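PDB 6EI3: proton-dependent oligopeptide transporter family protein from Xanthomonas campestris, which probably couples the inward movement of protons to the uptake of short peptides across the membrane, as in other POT family transporters. Local coordinates for residues A[145-157]-A[329-343]. Sequence-based numbering, arbitrary orientation.
Sequences YWIINFGSLFASL and SQMQALNPLLVMLLI. With 78M ((2S)-2,3-dihydroxypropyl(7Z)-pentadec-7-enoate), chain K; 78M ((2S)-2,3-dihydroxypropyl(7Z)-pentadec-7-enoate), chain N.
Water 2 is gripped by three groups: it donates to Q332 O (2.7 Å) and hydrogen-bonds the hydroxyls of S152 and S156, joining 145-157 to the Q332 carbonyl of 329-343. N23 also bonds the S156 hydroxyl. Nearby, Q330 NE2 gives the direct bond, reaching a lone pair of L157 O in the carbonyl plane at 3.0 Å, while Q330 CA makes a nearly straight CA-H...O contact (165°) with S156 O. Between the segments S156 CB packs on the A333 backbone, and P336 lays CB against N149 O (3.3 Å) and CG against L153 CB.

Farther along, M340 is a knob among Y145, W146, N149 and F150. Its chain runs extended to SD, then bends at chi3 (-63°): sulfur and CE lie over one face of the F150 ring, SD 3.6 Å from F150 CE2, while the W146 ring offers SD its edge, a double Met-aromatic contact. Water 1 bridges Y145 OH and M340 O.

Two monoolein-like lipid tails cover the flank, one ending against L153 and L337, the other passing M340. The axes of 145-157 and 334-343 run nearly antiparallel (149°), pairing N- and C-terminal halves of the MFS fold, with helix 400-424 packing against V339 and helix 4-22 against S152.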
loop_
_atom_site.group_PDB
_atom_site.type_symbol
_atom_site.label_atom_id
_atom_site.label_comp_id
_atom_site.label_asym_id
_atom_site.label_seq_id
_atom_site.Cartn_x
_atom_site.Cartn_y
_atom_site.Cartn_z
ATOM N N TYR A 145 -6.154 10.773 10.990
ATOM C CA TYR A 145 -5.412 9.717 11.691
ATOM C C TYR A 145 -6.323 8.933 12.636
ATOM O O TYR A 145 -6.337 7.694 12.583
ATOM C CB TYR A 145 -4.215 10.312 12.454
ATOM C CG TYR A 145 -3.584 9.380 13.461
ATOM C CD1 TYR A 145 -2.668 8.409 13.063
ATOM C CD2 TYR A 145 -3.836 9.520 14.822
ATOM C CE1 TYR A 145 -2.075 7.554 13.989
ATOM C CE2 TYR A 145 -3.252 8.670 15.756
ATOM C CZ TYR A 145 -2.365 7.691 15.334
ATOM O OH TYR A 145 -1.767 6.862 16.248
ATOM N N TRP A 146 -7.097 9.647 13.478
ATOM C CA TRP A 146 -8.008 9.005 14.429
ATOM C C TRP A 146 -9.169 8.302 13.719
ATOM O O TRP A 146 -9.563 7.211 14.131
ATOM C CB TRP A 146 -8.507 9.990 15.501
ATOM C CG TRP A 146 -7.402 10.527 16.373
ATOM C CD1 TRP A 146 -6.882 11.793 16.354
ATOM C CD2 TRP A 146 -6.673 9.808 17.381
ATOM N NE1 TRP A 146 -5.850 11.894 17.263
ATOM C CE2 TRP A 146 -5.707 10.694 17.914
ATOM C CE3 TRP A 146 -6.740 8.493 17.885
ATOM C CZ2 TRP A 146 -4.836 10.322 18.943
ATOM C CZ3 TRP A 146 -5.865 8.120 18.894
ATOM C CH2 TRP A 146 -4.932 9.031 19.418
ATOM N N ILE A 147 -9.676 8.913 12.636
ATOM C CA ILE A 147 -10.777 8.383 11.823
ATOM C C ILE A 147 -10.375 7.073 11.120
ATOM O O ILE A 147 -11.142 6.115 11.113
ATOM C CB ILE A 147 -11.300 9.458 10.837
ATOM C CG1 ILE A 147 -12.133 10.533 11.576
ATOM C CG2 ILE A 147 -12.098 8.818 9.707
ATOM C CD1 ILE A 147 -12.175 11.933 10.868
ATOM N N ILE A 148 -9.188 7.045 10.526
ATOM C CA ILE A 148 -8.680 5.856 9.851
ATOM C C ILE A 148 -8.523 4.710 10.854
ATOM O O ILE A 148 -9.037 3.621 10.607
ATOM C CB ILE A 148 -7.376 6.153 9.069
ATOM C CG1 ILE A 148 -7.652 7.141 7.903
ATOM C CG2 ILE A 148 -6.742 4.841 8.536
ATOM C CD1 ILE A 148 -6.412 7.830 7.307
ATOM N N ASN A 149 -7.880 4.968 12.002
ATOM C CA ASN A 149 -7.618 3.923 12.984
ATOM C C ASN A 149 -8.855 3.436 13.708
ATOM O O ASN A 149 -9.019 2.221 13.813
ATOM C CB ASN A 149 -6.517 4.325 13.946
ATOM C CG ASN A 149 -5.173 4.305 13.242
ATOM O OD1 ASN A 149 -4.626 3.252 12.909
ATOM N ND2 ASN A 149 -4.669 5.463 12.892
ATOM N N PHE A 150 -9.735 4.337 14.172
ATOM C CA PHE A 150 -10.968 3.898 14.819
ATOM C C PHE A 150 -11.920 3.216 13.828
ATOM O O PHE A 150 -12.506 2.200 14.179
ATOM C CB PHE A 150 -11.653 5.015 15.620
ATOM C CG PHE A 150 -11.038 5.187 16.989
ATOM C CD1 PHE A 150 -11.217 4.225 17.977
ATOM C CD2 PHE A 150 -10.259 6.295 17.282
ATOM C CE1 PHE A 150 -10.639 4.376 19.235
ATOM C CE2 PHE A 150 -9.697 6.456 18.549
ATOM C CZ PHE A 150 -9.877 5.488 19.511
ATOM N N GLY A 151 -11.978 3.712 12.595
ATOM C CA GLY A 151 -12.787 3.120 11.530
ATOM C C GLY A 151 -12.319 1.720 11.151
ATOM O O GLY A 151 -13.137 0.816 10.993
ATOM N N SER A 152 -10.989 1.527 11.032
ATOM C CA SER A 152 -10.366 0.241 10.729
ATOM C C SER A 152 -10.573 -0.732 11.915
ATOM O O SER A 152 -10.876 -1.906 11.703
ATOM C CB SER A 152 -8.871 0.429 10.455
ATOM O OG SER A 152 -8.202 -0.820 10.397
ATOM N N LEU A 153 -10.386 -0.249 13.148
ATOM C CA LEU A 153 -10.567 -1.068 14.349
ATOM C C LEU A 153 -12.006 -1.586 14.454
ATOM O O LEU A 153 -12.212 -2.788 14.644
ATOM C CB LEU A 153 -10.180 -0.271 15.616
ATOM C CG LEU A 153 -9.756 -1.084 16.865
ATOM C CD1 LEU A 153 -8.967 -0.212 17.826
ATOM C CD2 LEU A 153 -10.945 -1.582 17.625
ATOM N N PHE A 154 -12.994 -0.675 14.347
ATOM C CA PHE A 154 -14.410 -1.037 14.457
ATOM C C PHE A 154 -14.860 -1.926 13.303
ATOM O O PHE A 154 -15.582 -2.894 13.541
ATOM C CB PHE A 154 -15.316 0.209 14.585
ATOM C CG PHE A 154 -15.028 1.148 15.734
ATOM C CD1 PHE A 154 -14.565 0.664 16.954
ATOM C CD2 PHE A 154 -15.277 2.514 15.617
ATOM C CE1 PHE A 154 -14.284 1.538 18.010
ATOM C CE2 PHE A 154 -15.025 3.383 16.684
ATOM C CZ PHE A 154 -14.525 2.889 17.870
ATOM N N ALA A 155 -14.411 -1.616 12.061
ATOM C CA ALA A 155 -14.727 -2.419 10.876
ATOM C C ALA A 155 -14.217 -3.851 11.055
ATOM O O ALA A 155 -14.926 -4.784 10.714
ATOM C CB ALA A 155 -14.115 -1.803 9.635
ATOM N N SER A 156 -12.998 -4.017 11.602
ATOM C CA SER A 156 -12.388 -5.327 11.837
ATOM C C SER A 156 -13.081 -6.104 12.938
ATOM O O SER A 156 -13.052 -7.324 12.922
ATOM C CB SER A 156 -10.916 -5.178 12.196
ATOM O OG SER A 156 -10.190 -4.730 11.071
ATOM N N LEU A 157 -13.647 -5.409 13.935
ATOM C CA LEU A 157 -14.334 -6.103 14.999
ATOM C C LEU A 157 -15.791 -6.433 14.626
ATOM O O LEU A 157 -16.294 -7.466 15.049
ATOM C CB LEU A 157 -14.304 -5.269 16.290
ATOM C CG LEU A 157 -12.986 -5.200 17.078
ATOM C CD1 LEU A 157 -13.100 -4.197 18.200
ATOM C CD2 LEU A 157 -12.610 -6.545 17.668
ATOM N N SER A 329 -10.817 -13.239 11.430
ATOM C CA SER A 329 -10.692 -11.904 10.815
ATOM C C SER A 329 -10.661 -10.763 11.827
ATOM O O SER A 329 -10.020 -9.747 11.565
ATOM C CB SER A 329 -11.792 -11.688 9.784
ATOM O OG SER A 329 -11.469 -12.327 8.560
ATOM N N GLN A 330 -11.318 -10.936 12.993
ATOM C CA GLN A 330 -11.344 -9.902 14.040
ATOM C C GLN A 330 -9.957 -9.526 14.586
ATOM O O GLN A 330 -9.795 -8.424 15.114
ATOM C CB GLN A 330 -12.265 -10.306 15.187
ATOM C CG GLN A 330 -13.737 -10.359 14.787
ATOM C CD GLN A 330 -14.539 -10.767 15.977
ATOM O OE1 GLN A 330 -14.511 -11.913 16.386
ATOM N NE2 GLN A 330 -15.186 -9.814 16.611
ATOM N N MET A 331 -8.955 -10.426 14.440
ATOM C CA MET A 331 -7.588 -10.170 14.911
ATOM C C MET A 331 -6.987 -8.955 14.215
ATOM O O MET A 331 -6.094 -8.328 14.776
ATOM C CB MET A 331 -6.675 -11.391 14.689
ATOM C CG MET A 331 -7.028 -12.576 15.586
ATOM S SD MET A 331 -7.007 -12.226 17.367
ATOM C CE MET A 331 -5.255 -12.313 17.709
ATOM N N GLN A 332 -7.477 -8.623 12.999
ATOM C CA GLN A 332 -7.014 -7.460 12.246
ATOM C C GLN A 332 -7.244 -6.151 12.999
ATOM O O GLN A 332 -6.532 -5.193 12.744
ATOM C CB GLN A 332 -7.598 -7.431 10.831
ATOM C CG GLN A 332 -7.009 -8.538 9.941
ATOM C CD GLN A 332 -7.849 -8.730 8.712
ATOM O OE1 GLN A 332 -7.563 -8.191 7.656
ATOM N NE2 GLN A 332 -8.943 -9.446 8.829
ATOM N N ALA A 333 -8.162 -6.135 14.004
ATOM C CA ALA A 333 -8.401 -4.942 14.835
ATOM C C ALA A 333 -7.169 -4.598 15.669
ATOM O O ALA A 333 -7.046 -3.466 16.138
ATOM C CB ALA A 333 -9.590 -5.169 15.744
ATOM N N LEU A 334 -6.260 -5.575 15.864
ATOM C CA LEU A 334 -5.056 -5.332 16.659
ATOM C C LEU A 334 -4.116 -4.353 16.004
ATOM O O LEU A 334 -3.421 -3.639 16.708
ATOM C CB LEU A 334 -4.294 -6.623 16.975
ATOM C CG LEU A 334 -4.922 -7.590 17.968
ATOM C CD1 LEU A 334 -4.106 -8.864 18.014
ATOM C CD2 LEU A 334 -4.999 -6.988 19.376
ATOM N N ASN A 335 -4.091 -4.305 14.668
ATOM C CA ASN A 335 -3.198 -3.396 13.980
ATOM C C ASN A 335 -3.506 -1.909 14.292
ATOM O O ASN A 335 -2.619 -1.260 14.863
ATOM C CB ASN A 335 -3.141 -3.693 12.502
ATOM C CG ASN A 335 -2.303 -2.705 11.759
ATOM O OD1 ASN A 335 -2.805 -1.968 10.923
ATOM N ND2 ASN A 335 -1.013 -2.652 12.073
ATOM N N PRO A 336 -4.731 -1.364 14.031
ATOM C CA PRO A 336 -4.994 0.050 14.382
ATOM C C PRO A 336 -4.925 0.330 15.885
ATOM O O PRO A 336 -4.509 1.428 16.265
ATOM C CB PRO A 336 -6.392 0.303 13.809
ATOM C CG PRO A 336 -7.041 -1.054 13.766
ATOM C CD PRO A 336 -5.908 -1.957 13.351
ATOM N N LEU A 337 -5.270 -0.659 16.748
ATOM C CA LEU A 337 -5.136 -0.471 18.200
ATOM C C LEU A 337 -3.655 -0.252 18.542
ATOM O O LEU A 337 -3.323 0.660 19.293
ATOM C CB LEU A 337 -5.679 -1.680 18.998
ATOM C CG LEU A 337 -5.379 -1.657 20.514
ATOM C CD1 LEU A 337 -6.146 -0.558 21.223
ATOM C CD2 LEU A 337 -5.636 -3.011 21.174
ATOM N N LEU A 338 -2.774 -1.097 17.975
ATOM C CA LEU A 338 -1.343 -1.021 18.237
ATOM C C LEU A 338 -0.692 0.213 17.599
ATOM O O LEU A 338 0.245 0.757 18.167
ATOM C CB LEU A 338 -0.630 -2.328 17.852
ATOM C CG LEU A 338 -0.847 -3.502 18.794
ATOM C CD1 LEU A 338 -0.615 -4.816 18.067
ATOM C CD2 LEU A 338 0.035 -3.394 20.037
ATOM N N VAL A 339 -1.204 0.686 16.461
ATOM C CA VAL A 339 -0.693 1.914 15.845
ATOM C C VAL A 339 -0.983 3.072 16.852
ATOM O O VAL A 339 -0.099 3.885 17.142
ATOM C CB VAL A 339 -1.345 2.213 14.458
ATOM C CG1 VAL A 339 -1.059 3.655 14.006
ATOM C CG2 VAL A 339 -0.892 1.222 13.389
ATOM N N MET A 340 -2.217 3.123 17.384
ATOM C CA MET A 340 -2.634 4.189 18.312
ATOM C C MET A 340 -1.881 4.153 19.619
ATOM O O MET A 340 -1.669 5.208 20.197
ATOM C CB MET A 340 -4.155 4.208 18.533
ATOM C CG MET A 340 -4.907 4.700 17.306
ATOM S SD MET A 340 -6.702 4.798 17.502
ATOM C CE MET A 340 -7.127 3.056 17.786
ATOM N N LEU A 341 -1.445 2.965 20.071
ATOM C CA LEU A 341 -0.645 2.859 21.288
ATOM C C LEU A 341 0.842 3.170 21.003
ATOM O O LEU A 341 1.478 3.880 21.784
ATOM C CB LEU A 341 -0.749 1.439 21.901
ATOM C CG LEU A 341 -2.081 1.037 22.559
ATOM C CD1 LEU A 341 -2.065 -0.428 22.963
ATOM C CD2 LEU A 341 -2.382 1.901 23.778
ATOM N N LEU A 342 1.391 2.608 19.898
ATOM C CA LEU A 342 2.819 2.669 19.550
ATOM C C LEU A 342 3.283 3.979 18.933
ATOM O O LEU A 342 4.445 4.316 19.144
ATOM C CB LEU A 342 3.269 1.478 18.679
ATOM C CG LEU A 342 3.170 0.089 19.358
ATOM C CD1 LEU A 342 3.400 -1.038 18.339
ATOM C CD2 LEU A 342 4.104 -0.025 20.579
ATOM N N ILE A 343 2.431 4.706 18.186
ATOM C CA ILE A 343 2.806 6.035 17.673
ATOM C C ILE A 343 3.203 6.937 18.903
ATOM O O ILE A 343 4.366 7.335 18.964
ATOM C CB ILE A 343 1.728 6.667 16.717
ATOM C CG1 ILE A 343 1.752 6.020 15.288
ATOM C CG2 ILE A 343 1.798 8.213 16.660
ATOM C CD1 ILE A 343 2.902 6.363 14.361
HETATM O O21 78M K . -5.899 -17.721 26.185
HETATM C C20 78M K . -6.915 -17.191 27.021
HETATM C C18 78M K . -7.608 -16.027 26.352
HETATM O O19 78M K . -6.663 -14.991 26.058
HETATM C C17 78M K . -8.754 -15.477 27.172
HETATM O O2 78M K . -9.458 -14.630 26.233
HETATM C C1 78M K . -10.742 -14.899 25.951
HETATM O O1 78M K . -11.429 -15.662 26.577
HETATM C C2 78M K . -11.191 -14.158 24.728
HETATM C C3 78M K . -10.710 -14.837 23.458
HETATM C C4 78M K . -10.887 -13.980 22.219
HETATM C C5 78M K . -9.867 -14.273 21.125
HETATM C C6 78M K . -8.450 -13.755 21.408
HETATM C C7 78M K . -8.404 -12.264 21.373
HETATM C C8 78M K . -7.345 -11.498 21.240
HETATM C C9 78M K . -7.366 -10.003 21.196
HETATM C C10 78M K . -7.669 -9.477 19.786
HETATM C C11 78M K . -9.136 -9.170 19.483
HETATM C C12 78M K . -9.632 -7.811 19.960
HETATM C C13 78M K . -8.971 -6.620 19.280
HETATM C C15 78M K . -8.611 -4.133 19.241
HETATM C C14 78M K . -9.281 -5.288 19.936
HETATM O O21 78M N . -1.698 5.247 26.799
HETATM C C20 78M N . -1.178 6.251 27.661
HETATM C C18 78M N . -2.288 7.112 28.216
HETATM O O19 78M N . -2.949 7.813 27.158
HETATM C C17 78M N . -1.820 8.078 29.283
HETATM O O2 78M N . -0.995 9.062 28.613
HETATM C C1 78M N . -1.341 10.354 28.697
HETATM O O1 78M N . -2.300 10.760 29.301
HETATM C C2 78M N . -0.372 11.227 27.950
HETATM C C3 78M N . -0.708 11.401 26.474
HETATM C C4 78M N . -0.270 10.222 25.609
HETATM C C5 78M N . -0.649 10.316 24.134
HETATM C C6 78M N . -2.119 10.011 23.804
HETATM C C7 78M N . -2.509 8.570 23.971
HETATM C C8 78M N . -2.724 7.703 23.000
HETATM C C9 78M N . -3.128 6.272 23.157
HETATM C C10 78M N . -4.395 5.961 22.368
HETATM C C11 78M N . -4.975 4.584 22.631
HETATM C C12 78M N . -6.254 4.289 21.852
HETATM C C13 78M N . -6.979 3.014 22.263
HETATM C C15 78M N . -8.393 1.830 24.006
HETATM C C14 78M N . -7.822 3.144 23.527
HETATM O O HOH W 1 -2.068 7.518 18.800
HETATM O O HOH W 2 -7.929 -3.374 11.326
#